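Local coordinates for protein cyclic UMP-AMP synthase (Rhodothermus marinus SG0.5JP17-172, PDB 6E0K) that makes the cyclic dinucleotide 3',3'-cUAMP from UTP and ATP as the second messenger of a CBASS antiphage defence system, at residues Glu25-Ala30 against Pro41-Gln46; Asp32-Pro37 against Leu103-Gly108; Val63-Asn68 against Asn93-Asp98; Arg116-Val121 against Asp129-Ile134. All blocks are in the same frame, centred on the assembly; numbering follows the deposited sequence.

Contact 1 (Glu25-Ala30 against Pro41-Gln46); sequences ESIRAA and PEVYLQ
The carbonyl oxygen of V43 is gripped by two side chains: the NH2 of R28 lies 2.9 Å from V43 O, and H24, one helical turn earlier, gives the same oxygen a second hydrogen bond through its NE2. The arginine bond is nearly straight at the acceptor, with a C=O...donor angle of 167°, yet bent at the hydrogen (137°), and the oxygen sits tilted from the guanidinium plane. R28 gets there by leaving the helix extended and then folding at chi3 (-78°), which turns NH2 toward V43 O. Water 1 adds a second link, accepting from R28 NE at 3.3 Å and from V43 N at 2.9 Å. Both backbone polar atoms of V43 are thus engaged on the side facing the helix. Beside these bonds the contact is apolar: CG2 of I27 meets CG1 of V43 at 4.0 Å, the two branched side chains crossing at about a right angle.

Strand 42-45 is an edge strand of the nucleotidyltransferase sheet, paired with strand 61-68 alone: the backbones of E42, Y44 and Q46 bond to those of Q66, V64 and D62, and Q46 contributes to ATP and UTP binding. R28 and H24 reach the outer edge of strand 42-45, on the side away from strand 61-68, while I27 packs on V63 of strand 61-68 and on Y107 of helix 92-107.

Contact 2 (Asp32-Pro37 against Leu103-Gly108); sequences DRYKWP and LTDYYG
R33 meets Y106 with CD and NE. Its CB points toward helix 92-107, CG lies anti to the carbonyl carbon (chi1 -72°), and from CG to NE the chain runs extended, which carries it to the tyrosine. CD makes the closest approach, 3.6 Å from Y106 CD1 and nearly as near to CE1. NE follows at 3.8 Å from Y106 CE1. By these distances the methylene carbon leads the contact and the first guanidinium nitrogen comes second. The guanidinium and ring planes stand 67° apart. At the tip, NH1 bonds to A29 O, in the last turns of helix 18-32.

In the nucleotidyltransferase domain this contact lies at the surface, where the loop between helix 18-32 and strand 42-45 passes the C-terminal end of helix 92-107. That helix gives way at G108, which has a positive phi, while G108 N still bonds to T104 O.

Next to the arginine, Y34 presents its ring edge to D105, with CE1 of Y34 4.1 Å from OD2 of D105 and the ring and carboxylate planes 35° apart. No hydrogen bond joins that pair; the hydroxyl of Y34 instead bonds to D98 and R101, further back along the same helix. Y34 CD2 lies over one face of the W36 ring, 3.5 Å above its plane.

Contact 3 (Val63-Asn68 against Asn93-Asp98); sequences VVVQLN and NDFYSD
This is a buried helix-on-sheet contact, in which one aromatic ring from helix 92-107 packs against V65 and L67 of strand 61-68 in the nucleotidyltransferase domain. The axes of segments 63-68 and 93-98 pass 10.3 Å apart at 132°, a separation that the F95 side chain spans. With CG anti to the backbone N (chi1 175°), the phenyl group is directed from the helix to the strand.

L67 lies over one face of that ring: its CB is 3.7 Å from the centroid and only 13° off the normal, the geometry of a CH-pi contact. Farther out, L67 CD1 comes within 4.0 Å of F95 CE1, the two side chains sliding past each other in opposite directions. The carbonyl oxygen of V65 lies at the ring edge, 3.8 Å from F95 CE2; V65 CG1 also touches F95 CZ at 4.0 Å. No hydrogen bond crosses between the segments.

P41, before strand 42-45, and V132 of strand 127-138 also pack on F95, while L31 of helix 18-32 reaches V65. Strand 61-68 itself runs between strands 42-45 (antiparallel) and 127-138 (parallel), with helix 92-107 lying across the sheet.

Contact 4 (Arg116-Val121 against Asp129-Ile134); sequences RKTLKV and DVVVCI
Strands 119-122 and 127-138 run antiparallel, the axes of their short segments 4.8 Å apart at 145°, with L119 and V130 forming a hydrogen-bonded pair and K120 and D129 the non-hydrogen-bonded pair beside it. The first pair is held by L119 N to V130 O (2.8 Å) and V130 N to L119 O (2.7 Å). This is a beta hairpin of the nucleotidyltransferase sheet, and it carries part of the active site: D129 binds magnesium, as do D60 and D62, and R116 to K120 belong to the UTP site.

On the face of K120 and D129, one carboxylate oxygen has two partners. K120 NZ forms a salt bridge with D129 OD1 at 2.9 Å, arriving from above the carboxylate plane (46° out of it) after the lysine chain bends twice near its end. The hydroxyl of T118 donates to the same OD1; the separation of T118 OG1 from D129 OD1, 2.5 Å, is so short that the exact length is doubtful. T118 is placed for this by its chi1 of 59°, with OG1 between backbone N and carbonyl carbon, and its methyl CG2 packs against V131 CG2.

The other face is apolar. L119 CD1 touches V132 CG2 at 3.8 Å and V121 CG2 meets V130 CG2 at 4.0 Å, while L119, V121 and V132 also meet helix 92-107.

On the N-terminal side of L119, water 3 lies between the strands: it accepts from V132 N at 2.9 Å and is close to V130 O and K117 O.

In the fold
From the N terminus, the chain first returns on helix 18-32 in contact 1, a short loop of ten residues closed against strand 42-45. Contact 2 begins inside that loop and ends on helix 92-107, so its segments alternate with those of contact 1 and the two cross; S26 to Y107 joins them directly. Contact 3 nests within the long loop closed by contact 2 and seats the same helix on strand 61-68, P41 bringing contact 1 against F95. Contact 4, later in series, closes the hairpin of strands 119-122 and 127-138, the latter pairing with strand 61-68 through V63, V65 and V131. Together they link two helices to one sheet.

Contact 1 (Glu25-Ala30 against Pro41-Gln46)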
loop_
_atom_site.group_PDB
_atom_site.type_symbol
_atom_site.label_atom_id
_atom_site.label_comp_id
_atom_site.label_asym_id
_atom_site.label_seq_id
_atom_site.Cartn_x
_atom_site.Cartn_y
_atom_site.Cartn_z
ATOM N N GLU A 25 2.981 13.944 11.338
ATOM C CA GLU A 25 3.804 14.991 11.930
ATOM C C GLU A 25 4.068 14.713 13.400
ATOM O O GLU A 25 5.152 15.014 13.902
ATOM C CB GLU A 25 3.124 16.351 11.751
ATOM C CG GLU A 25 2.975 16.752 10.285
ATOM C CD GLU A 25 2.169 18.030 10.086
ATOM O OE1 GLU A 25 1.769 18.659 11.090
ATOM O OE2 GLU A 25 1.941 18.406 8.914
ATOM N N SER A 26 3.105 14.099 14.091
ATOM C CA SER A 26 3.312 13.733 15.493
ATOM C C SER A 26 4.412 12.685 15.653
ATOM O O SER A 26 5.306 12.842 16.495
ATOM C CB SER A 26 1.998 13.227 16.093
ATOM O OG SER A 26 2.162 12.891 17.462
ATOM N N ILE A 27 4.348 11.591 14.883
ATOM C CA ILE A 27 5.412 10.584 14.939
ATOM C C ILE A 27 6.762 11.220 14.630
ATOM O O ILE A 27 7.767 10.949 15.307
ATOM C CB ILE A 27 5.108 9.426 13.976
ATOM C CG1 ILE A 27 3.784 8.731 14.348
ATOM C CG2 ILE A 27 6.283 8.443 13.954
ATOM C CD1 ILE A 27 3.837 7.981 15.665
ATOM N N ARG A 28 6.809 12.068 13.598
ATOM C CA ARG A 28 8.062 12.730 13.244
ATOM C C ARG A 28 8.581 13.566 14.402
ATOM O O ARG A 28 9.780 13.558 14.703
ATOM C CB ARG A 28 7.843 13.601 12.005
ATOM C CG ARG A 28 9.051 14.402 11.571
ATOM C CD ARG A 28 8.705 15.178 10.304
ATOM N NE ARG A 28 8.746 14.314 9.125
ATOM C CZ ARG A 28 8.077 14.548 8.001
ATOM N NH1 ARG A 28 7.299 15.621 7.902
ATOM N NH2 ARG A 28 8.182 13.707 6.979
ATOM N N ALA A 29 7.687 14.295 15.072
ATOM C CA ALA A 29 8.113 15.129 16.183
ATOM C C ALA A 29 8.628 14.290 17.348
ATOM O O ALA A 29 9.578 14.685 18.033
ATOM C CB ALA A 29 6.945 16.020 16.623
ATOM N N ALA A 30 8.011 13.129 17.590
ATOM C CA ALA A 30 8.500 12.232 18.631
ATOM C C ALA A 30 9.933 11.796 18.339
ATOM O O ALA A 30 10.799 11.800 19.223
ATOM C CB ALA A 30 7.575 11.017 18.746
ATOM N N PRO A 41 16.393 8.402 11.405
ATOM C CA PRO A 41 15.584 7.816 10.337
ATOM C C PRO A 41 14.663 8.842 9.700
ATOM O O PRO A 41 14.350 9.890 10.274
ATOM C CB PRO A 41 14.775 6.734 11.055
ATOM C CG PRO A 41 14.630 7.282 12.454
ATOM C CD PRO A 41 15.950 7.956 12.738
ATOM N N GLU A 42 14.236 8.526 8.485
ATOM C CA GLU A 42 13.181 9.322 7.879
ATOM C C GLU A 42 11.828 8.744 8.265
ATOM O O GLU A 42 11.702 7.567 8.626
ATOM C CB GLU A 42 13.326 9.390 6.358
ATOM C CG GLU A 42 13.119 8.075 5.650
ATOM C CD GLU A 42 13.093 8.226 4.131
ATOM O OE1 GLU A 42 12.529 9.218 3.628
ATOM O OE2 GLU A 42 13.642 7.347 3.445
ATOM N N VAL A 43 10.809 9.598 8.219
ATOM C CA VAL A 43 9.459 9.221 8.596
ATOM C C VAL A 43 8.554 9.646 7.457
ATOM O O VAL A 43 8.493 10.837 7.125
ATOM C CB VAL A 43 9.022 9.892 9.910
ATOM C CG1 VAL A 43 7.658 9.366 10.352
ATOM C CG2 VAL A 43 10.078 9.688 10.987
ATOM N N TYR A 44 7.863 8.687 6.848
ATOM C CA TYR A 44 6.961 9.014 5.757
ATOM C C TYR A 44 5.732 8.121 5.811
ATOM O O TYR A 44 5.694 7.115 6.522
ATOM C CB TYR A 44 7.669 8.922 4.393
ATOM C CG TYR A 44 8.255 7.580 3.998
ATOM C CD1 TYR A 44 9.554 7.230 4.362
ATOM C CD2 TYR A 44 7.524 6.681 3.217
ATOM C CE1 TYR A 44 10.105 6.007 3.970
ATOM C CE2 TYR A 44 8.065 5.455 2.826
ATOM C CZ TYR A 44 9.350 5.129 3.211
ATOM O OH TYR A 44 9.891 3.924 2.817
ATOM N N LEU A 45 4.689 8.527 5.083
ATOM C CA LEU A 45 3.470 7.743 5.042
ATOM C C LEU A 45 3.487 6.780 3.874
ATOM O O LEU A 45 4.106 7.039 2.842
ATOM C CB LEU A 45 2.231 8.630 4.908
ATOM C CG LEU A 45 1.958 9.499 6.117
ATOM C CD1 LEU A 45 0.566 10.088 5.991
ATOM C CD2 LEU A 45 2.099 8.675 7.402
ATOM N N GLN A 46 2.778 5.672 4.044
ATOM C CA GLN A 46 2.478 4.785 2.936
ATOM C C GLN A 46 0.990 4.485 2.995
ATOM O O GLN A 46 0.249 5.122 3.765
ATOM C CB GLN A 46 3.330 3.511 2.993
ATOM C CG GLN A 46 3.031 2.579 4.172
ATOM C CD GLN A 46 3.721 1.224 4.003
ATOM O OE1 GLN A 46 3.942 0.768 2.880
ATOM N NE2 GLN A 46 4.050 0.577 5.118
HETATM O O HOH W 1 11.286 12.488 8.202
#

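Contact 2 (Asp32-Pro37 against Leu103-Gly108)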
loop_
_atom_site.group_PDB
_atom_site.type_symbol
_atom_site.label_atom_id
_atom_site.label_comp_id
_atom_site.label_asym_id
_atom_site.label_seq_id
_atom_site.Cartn_x
_atom_site.Cartn_y
_atom_site.Cartn_z
ATOM N N ASP A 32 12.130 13.317 16.459
ATOM C CA ASP A 32 13.045 14.458 16.499
ATOM C C ASP A 32 13.598 14.693 17.896
ATOM O O ASP A 32 14.686 15.266 18.045
ATOM C CB ASP A 32 12.343 15.732 16.019
ATOM C CG ASP A 32 12.245 15.822 14.512
ATOM O OD1 ASP A 32 13.078 15.212 13.817
ATOM O OD2 ASP A 32 11.344 16.529 14.014
ATOM N N ARG A 33 12.869 14.282 18.933
ATOM C CA ARG A 33 13.321 14.520 20.299
ATOM C C ARG A 33 14.356 13.514 20.793
ATOM O O ARG A 33 14.983 13.756 21.830
ATOM C CB ARG A 33 12.109 14.545 21.227
ATOM C CG ARG A 33 11.302 15.811 21.013
ATOM C CD ARG A 33 9.871 15.745 21.477
ATOM N NE ARG A 33 9.323 17.098 21.500
ATOM C CZ ARG A 33 9.048 17.813 20.412
ATOM N NH1 ARG A 33 9.257 17.307 19.194
ATOM N NH2 ARG A 33 8.576 19.048 20.545
ATOM N N TYR A 34 14.580 12.427 20.067
ATOM C CA TYR A 34 15.476 11.362 20.484
ATOM C C TYR A 34 16.889 11.611 19.963
ATOM O O TYR A 34 17.084 12.247 18.923
ATOM C CB TYR A 34 14.937 10.032 19.958
ATOM C CG TYR A 34 15.553 8.784 20.553
ATOM C CD1 TYR A 34 15.189 8.345 21.821
ATOM C CD2 TYR A 34 16.457 8.015 19.826
ATOM C CE1 TYR A 34 15.732 7.194 22.360
ATOM C CE2 TYR A 34 17.008 6.864 20.362
ATOM C CZ TYR A 34 16.632 6.452 21.624
ATOM O OH TYR A 34 17.164 5.308 22.169
ATOM N N LYS A 35 17.880 11.113 20.702
ATOM C CA LYS A 35 19.274 11.219 20.283
ATOM C C LYS A 35 19.648 9.930 19.559
ATOM O O LYS A 35 19.732 8.862 20.174
ATOM C CB LYS A 35 20.193 11.479 21.476
ATOM C CG LYS A 35 21.650 11.673 21.079
ATOM C CD LYS A 35 22.543 11.914 22.287
ATOM C CE LYS A 35 24.007 12.074 21.874
ATOM N NZ LYS A 35 24.229 13.267 20.998
ATOM N N TRP A 36 19.881 10.034 18.255
ATOM C CA TRP A 36 20.083 8.856 17.421
ATOM C C TRP A 36 21.558 8.488 17.374
ATOM O O TRP A 36 22.384 9.328 16.995
ATOM C CB TRP A 36 19.544 9.104 16.030
ATOM C CG TRP A 36 18.072 9.292 16.115
ATOM C CD1 TRP A 36 17.401 10.470 16.199
ATOM C CD2 TRP A 36 17.094 8.259 16.230
ATOM N NE1 TRP A 36 16.048 10.238 16.317
ATOM C CE2 TRP A 36 15.835 8.883 16.331
ATOM C CE3 TRP A 36 17.156 6.859 16.215
ATOM C CZ2 TRP A 36 14.652 8.161 16.437
ATOM C CZ3 TRP A 36 15.988 6.145 16.316
ATOM C CH2 TRP A 36 14.745 6.795 16.429
ATOM N N PRO A 37 21.930 7.274 17.742
ATOM C CA PRO A 37 23.361 6.958 17.819
ATOM C C PRO A 37 24.006 6.712 16.464
ATOM O O PRO A 37 25.223 6.872 16.324
ATOM C CB PRO A 37 23.387 5.697 18.693
ATOM C CG PRO A 37 22.081 5.044 18.454
ATOM C CD PRO A 37 21.089 6.171 18.243
ATOM N N LEU A 103 9.556 6.504 20.795
ATOM C CA LEU A 103 8.103 6.649 20.827
ATOM C C LEU A 103 7.570 6.550 22.251
ATOM O O LEU A 103 6.688 7.317 22.644
ATOM C CB LEU A 103 7.461 5.590 19.936
ATOM C CG LEU A 103 7.849 5.720 18.463
ATOM C CD1 LEU A 103 7.362 4.496 17.685
ATOM C CD2 LEU A 103 7.282 7.008 17.886
ATOM N N THR A 104 8.082 5.601 23.032
ATOM C CA THR A 104 7.652 5.459 24.417
ATOM C C THR A 104 7.988 6.701 25.236
ATOM O O THR A 104 7.186 7.138 26.070
ATOM C CB THR A 104 8.304 4.216 25.024
ATOM O OG1 THR A 104 7.934 3.062 24.248
ATOM C CG2 THR A 104 7.857 4.025 26.461
ATOM N N ASP A 105 9.172 7.281 25.018
ATOM C CA ASP A 105 9.543 8.490 25.754
ATOM C C ASP A 105 8.556 9.611 25.476
ATOM O O ASP A 105 8.198 10.377 26.377
ATOM C CB ASP A 105 10.949 8.963 25.367
ATOM C CG ASP A 105 12.064 8.073 25.904
ATOM O OD1 ASP A 105 11.839 7.277 26.844
ATOM O OD2 ASP A 105 13.197 8.194 25.380
ATOM N N TYR A 106 8.110 9.725 24.227
ATOM C CA TYR A 106 7.271 10.856 23.854
ATOM C C TYR A 106 5.806 10.640 24.238
ATOM O O TYR A 106 5.188 11.514 24.859
ATOM C CB TYR A 106 7.415 11.133 22.358
ATOM C CG TYR A 106 6.603 12.318 21.899
ATOM C CD1 TYR A 106 7.078 13.612 22.063
ATOM C CD2 TYR A 106 5.364 12.135 21.310
ATOM C CE1 TYR A 106 6.330 14.699 21.652
ATOM C CE2 TYR A 106 4.614 13.205 20.891
ATOM C CZ TYR A 106 5.100 14.486 21.064
ATOM O OH TYR A 106 4.329 15.547 20.635
ATOM N N TYR A 107 5.226 9.487 23.882
ATOM C CA TYR A 107 3.800 9.249 24.095
ATOM C C TYR A 107 3.480 8.588 25.429
ATOM O O TYR A 107 2.331 8.685 25.886
ATOM C CB TYR A 107 3.224 8.363 22.991
ATOM C CG TYR A 107 3.292 8.965 21.616
ATOM C CD1 TYR A 107 2.367 9.923 21.218
ATOM C CD2 TYR A 107 4.272 8.558 20.696
ATOM C CE1 TYR A 107 2.421 10.479 19.948
ATOM C CE2 TYR A 107 4.342 9.116 19.441
ATOM C CZ TYR A 107 3.411 10.071 19.065
ATOM O OH TYR A 107 3.480 10.626 17.804
ATOM N N GLY A 108 4.446 7.920 26.047
ATOM C CA GLY A 108 4.220 7.138 27.245
ATOM C C GLY A 108 4.045 5.665 26.928
ATOM O O GLY A 108 3.514 5.283 25.879
#

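Contact 3 (Val63-Asn68 against Asn93-Asp98)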
loop_
_atom_site.group_PDB
_atom_site.type_symbol
_atom_site.label_atom_id
_atom_site.label_comp_id
_atom_site.label_asym_id
_atom_site.label_seq_id
_atom_site.Cartn_x
_atom_site.Cartn_y
_atom_site.Cartn_z
ATOM N N VAL A 63 2.567 4.431 8.828
ATOM C CA VAL A 63 3.764 5.254 8.916
ATOM C C VAL A 63 4.982 4.365 8.725
ATOM O O VAL A 63 5.041 3.260 9.270
ATOM C CB VAL A 63 3.836 5.980 10.275
ATOM C CG1 VAL A 63 5.083 6.865 10.361
ATOM C CG2 VAL A 63 2.553 6.790 10.507
ATOM N N VAL A 64 5.954 4.853 7.963
ATOM C CA VAL A 64 7.225 4.162 7.760
ATOM C C VAL A 64 8.328 4.950 8.462
ATOM O O VAL A 64 8.486 6.151 8.225
ATOM C CB VAL A 64 7.545 4.015 6.264
ATOM C CG1 VAL A 64 8.841 3.227 6.098
ATOM C CG2 VAL A 64 6.414 3.316 5.527
ATOM N N VAL A 65 9.092 4.272 9.313
ATOM C CA VAL A 65 10.246 4.854 9.988
ATOM C C VAL A 65 11.466 4.114 9.454
ATOM O O VAL A 65 11.675 2.936 9.774
ATOM C CB VAL A 65 10.106 4.744 11.512
ATOM C CG1 VAL A 65 11.372 5.196 12.203
ATOM C CG2 VAL A 65 8.938 5.618 11.971
ATOM N N GLN A 66 12.239 4.771 8.593
ATOM C CA GLN A 66 13.232 4.091 7.761
ATOM C C GLN A 66 14.628 4.631 8.038
ATOM O O GLN A 66 14.880 5.834 7.893
ATOM C CB GLN A 66 12.879 4.244 6.280
ATOM C CG GLN A 66 13.953 3.666 5.357
ATOM C CD GLN A 66 13.511 3.628 3.908
ATOM O OE1 GLN A 66 12.358 3.295 3.609
ATOM N NE2 GLN A 66 14.427 3.939 2.993
ATOM N N LEU A 67 15.540 3.736 8.418
ATOM C CA LEU A 67 16.934 4.107 8.623
ATOM C C LEU A 67 17.657 4.092 7.286
ATOM O O LEU A 67 17.578 3.106 6.546
ATOM C CB LEU A 67 17.596 3.129 9.592
ATOM C CG LEU A 67 19.033 3.471 9.947
ATOM C CD1 LEU A 67 19.054 4.749 10.748
ATOM C CD2 LEU A 67 19.694 2.317 10.701
ATOM N N ASN A 68 18.352 5.188 6.966
ATOM C CA ASN A 68 19.063 5.312 5.698
ATOM C C ASN A 68 20.568 5.441 5.840
ATOM O O ASN A 68 21.260 5.551 4.821
ATOM C CB ASN A 68 18.531 6.516 4.912
ATOM C CG ASN A 68 17.143 6.285 4.386
ATOM O OD1 ASN A 68 16.881 5.246 3.784
ATOM N ND2 ASN A 68 16.244 7.242 4.606
ATOM N N ASN A 93 17.712 -4.781 14.664
ATOM C CA ASN A 93 17.278 -5.008 16.035
ATOM C C ASN A 93 17.622 -3.817 16.935
ATOM O O ASN A 93 16.784 -3.359 17.725
ATOM C CB ASN A 93 17.923 -6.307 16.524
ATOM C CG ASN A 93 17.510 -6.685 17.915
ATOM O OD1 ASN A 93 16.325 -6.724 18.238
ATOM N ND2 ASN A 93 18.492 -6.981 18.754
ATOM N N ASP A 94 18.856 -3.297 16.822
ATOM C CA ASP A 94 19.250 -2.108 17.576
ATOM C C ASP A 94 18.366 -0.926 17.224
ATOM O O ASP A 94 17.922 -0.175 18.103
ATOM C CB ASP A 94 20.708 -1.730 17.270
ATOM C CG ASP A 94 21.723 -2.705 17.812
ATOM O OD1 ASP A 94 21.539 -3.291 18.907
ATOM O OD2 ASP A 94 22.757 -2.846 17.122
ATOM N N PHE A 95 18.163 -0.711 15.925
ATOM C CA PHE A 95 17.377 0.421 15.456
ATOM C C PHE A 95 15.953 0.342 15.977
ATOM O O PHE A 95 15.407 1.332 16.472
ATOM C CB PHE A 95 17.403 0.445 13.929
ATOM C CG PHE A 95 16.537 1.506 13.325
ATOM C CD1 PHE A 95 16.713 2.829 13.672
ATOM C CD2 PHE A 95 15.585 1.171 12.380
ATOM C CE1 PHE A 95 15.925 3.812 13.099
ATOM C CE2 PHE A 95 14.803 2.140 11.794
ATOM C CZ PHE A 95 14.993 3.461 12.166
ATOM N N TYR A 96 15.337 -0.839 15.868
ATOM C CA TYR A 96 13.994 -1.054 16.391
ATOM C C TYR A 96 13.905 -0.648 17.864
ATOM O O TYR A 96 12.980 0.067 18.274
ATOM C CB TYR A 96 13.625 -2.528 16.191
ATOM C CG TYR A 96 12.215 -2.869 16.528
ATOM C CD1 TYR A 96 11.812 -3.035 17.853
ATOM C CD2 TYR A 96 11.282 -3.047 15.532
ATOM C CE1 TYR A 96 10.500 -3.338 18.175
ATOM C CE2 TYR A 96 9.983 -3.357 15.851
ATOM C CZ TYR A 96 9.591 -3.500 17.185
ATOM O OH TYR A 96 8.270 -3.810 17.493
ATOM N N SER A 97 14.888 -1.066 18.670
ATOM C CA SER A 97 14.859 -0.722 20.092
ATOM C C SER A 97 14.964 0.784 20.308
ATOM O O SER A 97 14.327 1.339 21.219
ATOM C CB SER A 97 15.969 -1.461 20.826
ATOM O OG SER A 97 15.670 -2.847 20.862
ATOM N N ASP A 98 15.742 1.471 19.464
ATOM C CA ASP A 98 15.820 2.926 19.580
ATOM C C ASP A 98 14.501 3.586 19.197
ATOM O O ASP A 98 14.059 4.531 19.867
ATOM C CB ASP A 98 16.950 3.473 18.709
ATOM C CG ASP A 98 18.308 3.341 19.371
ATOM O OD1 ASP A 98 18.398 3.496 20.612
ATOM O OD2 ASP A 98 19.294 3.079 18.641
#

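Contact 4 (Arg116-Val121 against Asp129-Ile134)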
loop_
_atom_site.group_PDB
_atom_site.type_symbol
_atom_site.label_atom_id
_atom_site.label_comp_id
_atom_site.label_asym_id
_atom_site.label_seq_id
_atom_site.Cartn_x
_atom_site.Cartn_y
_atom_site.Cartn_z
ATOM N N ARG A 116 2.942 -7.786 15.429
ATOM C CA ARG A 116 3.666 -8.827 14.703
ATOM C C ARG A 116 4.722 -8.231 13.779
ATOM O O ARG A 116 5.865 -8.706 13.728
ATOM C CB ARG A 116 2.684 -9.680 13.899
ATOM C CG ARG A 116 1.643 -10.396 14.736
ATOM C CD ARG A 116 2.291 -11.416 15.649
ATOM N NE ARG A 116 1.312 -12.144 16.448
ATOM C CZ ARG A 116 1.629 -13.053 17.364
ATOM N NH1 ARG A 116 2.904 -13.342 17.592
ATOM N NH2 ARG A 116 0.677 -13.670 18.052
ATOM N N LYS A 117 4.355 -7.196 13.028
ATOM C CA LYS A 117 5.244 -6.617 12.037
ATOM C C LYS A 117 5.462 -5.130 12.240
ATOM O O LYS A 117 6.270 -4.534 11.517
ATOM C CB LYS A 117 4.698 -6.853 10.619
ATOM C CG LYS A 117 4.620 -8.314 10.186
ATOM C CD LYS A 117 3.984 -8.425 8.805
ATOM C CE LYS A 117 4.221 -9.788 8.179
ATOM N NZ LYS A 117 3.777 -10.895 9.065
ATOM N N THR A 118 4.762 -4.516 13.189
ATOM C CA THR A 118 4.754 -3.070 13.342
ATOM C C THR A 118 4.718 -2.706 14.814
ATOM O O THR A 118 4.418 -3.532 15.678
ATOM C CB THR A 118 3.538 -2.424 12.674
ATOM O OG1 THR A 118 2.351 -2.962 13.266
ATOM C CG2 THR A 118 3.531 -2.692 11.175
ATOM N N LEU A 119 5.055 -1.451 15.080
ATOM C CA LEU A 119 4.833 -0.819 16.368
ATOM C C LEU A 119 3.536 -0.038 16.255
ATOM O O LEU A 119 3.369 0.743 15.314
ATOM C CB LEU A 119 5.985 0.123 16.731
ATOM C CG LEU A 119 7.273 -0.385 17.378
ATOM C CD1 LEU A 119 8.346 0.694 17.344
ATOM C CD2 LEU A 119 6.987 -0.797 18.814
ATOM N N LYS A 120 2.610 -0.269 17.178
ATOM C CA LYS A 120 1.352 0.462 17.173
ATOM C C LYS A 120 1.420 1.606 18.174
ATOM O O LYS A 120 1.834 1.412 19.322
ATOM C CB LYS A 120 0.175 -0.460 17.493
ATOM C CG LYS A 120 -0.112 -1.474 16.365
ATOM C CD LYS A 120 -1.459 -2.167 16.555
ATOM C CE LYS A 120 -2.105 -2.527 15.213
ATOM N NZ LYS A 120 -1.166 -3.251 14.311
ATOM N N VAL A 121 1.036 2.797 17.730
ATOM C CA VAL A 121 1.146 3.999 18.539
ATOM C C VAL A 121 -0.203 4.696 18.566
ATOM O O VAL A 121 -0.771 4.986 17.508
ATOM C CB VAL A 121 2.222 4.949 17.984
ATOM C CG1 VAL A 121 2.315 6.189 18.843
ATOM C CG2 VAL A 121 3.572 4.224 17.876
ATOM N N ASP A 129 0.195 2.810 12.670
ATOM C CA ASP A 129 0.808 1.499 12.518
ATOM C C ASP A 129 2.178 1.753 11.909
ATOM O O ASP A 129 2.276 2.136 10.739
ATOM C CB ASP A 129 -0.052 0.605 11.629
ATOM C CG ASP A 129 0.349 -0.844 11.703
ATOM O OD1 ASP A 129 0.498 -1.363 12.830
ATOM O OD2 ASP A 129 0.505 -1.466 10.630
ATOM N N VAL A 130 3.228 1.588 12.713
ATOM C CA VAL A 130 4.566 2.067 12.371
ATOM C C VAL A 130 5.419 0.889 11.930
ATOM O O VAL A 130 5.676 -0.026 12.717
ATOM C CB VAL A 130 5.219 2.798 13.555
ATOM C CG1 VAL A 130 6.599 3.290 13.170
ATOM C CG2 VAL A 130 4.357 3.984 14.004
ATOM N N VAL A 131 5.863 0.914 10.674
ATOM C CA VAL A 131 6.799 -0.085 10.164
ATOM C C VAL A 131 8.213 0.443 10.374
ATOM O O VAL A 131 8.591 1.479 9.815
ATOM C CB VAL A 131 6.540 -0.391 8.684
ATOM C CG1 VAL A 131 7.636 -1.312 8.153
ATOM C CG2 VAL A 131 5.186 -1.046 8.501
ATOM N N VAL A 132 8.982 -0.252 11.206
ATOM C CA VAL A 132 10.368 0.102 11.480
ATOM C C VAL A 132 11.236 -0.692 10.519
ATOM O O VAL A 132 11.181 -1.926 10.502
ATOM C CB VAL A 132 10.739 -0.203 12.937
ATOM C CG1 VAL A 132 12.206 0.082 13.166
ATOM C CG2 VAL A 132 9.872 0.614 13.884
ATOM N N CYS A 133 12.023 -0.000 9.695
ATOM C CA CYS A 133 12.714 -0.698 8.613
ATOM C C CYS A 133 14.045 -0.027 8.314
ATOM O O CYS A 133 14.316 1.085 8.754
ATOM C CB CYS A 133 11.853 -0.749 7.352
ATOM S SG CYS A 133 11.338 0.867 6.722
ATOM N N ILE A 134 14.886 -0.735 7.557
ATOM C CA ILE A 134 16.154 -0.205 7.078
ATOM C C ILE A 134 16.115 -0.196 5.556
ATOM O O ILE A 134 15.482 -1.051 4.925
ATOM C CB ILE A 134 17.345 -1.034 7.608
ATOM C CG1 ILE A 134 17.450 -0.902 9.128
ATOM C CG2 ILE A 134 18.645 -0.591 6.958
ATOM C CD1 ILE A 134 18.622 -1.651 9.695
HETATM O O HOH W 2 8.787 -3.489 11.498
HETATM O O HOH W 3 7.590 -2.150 12.973
#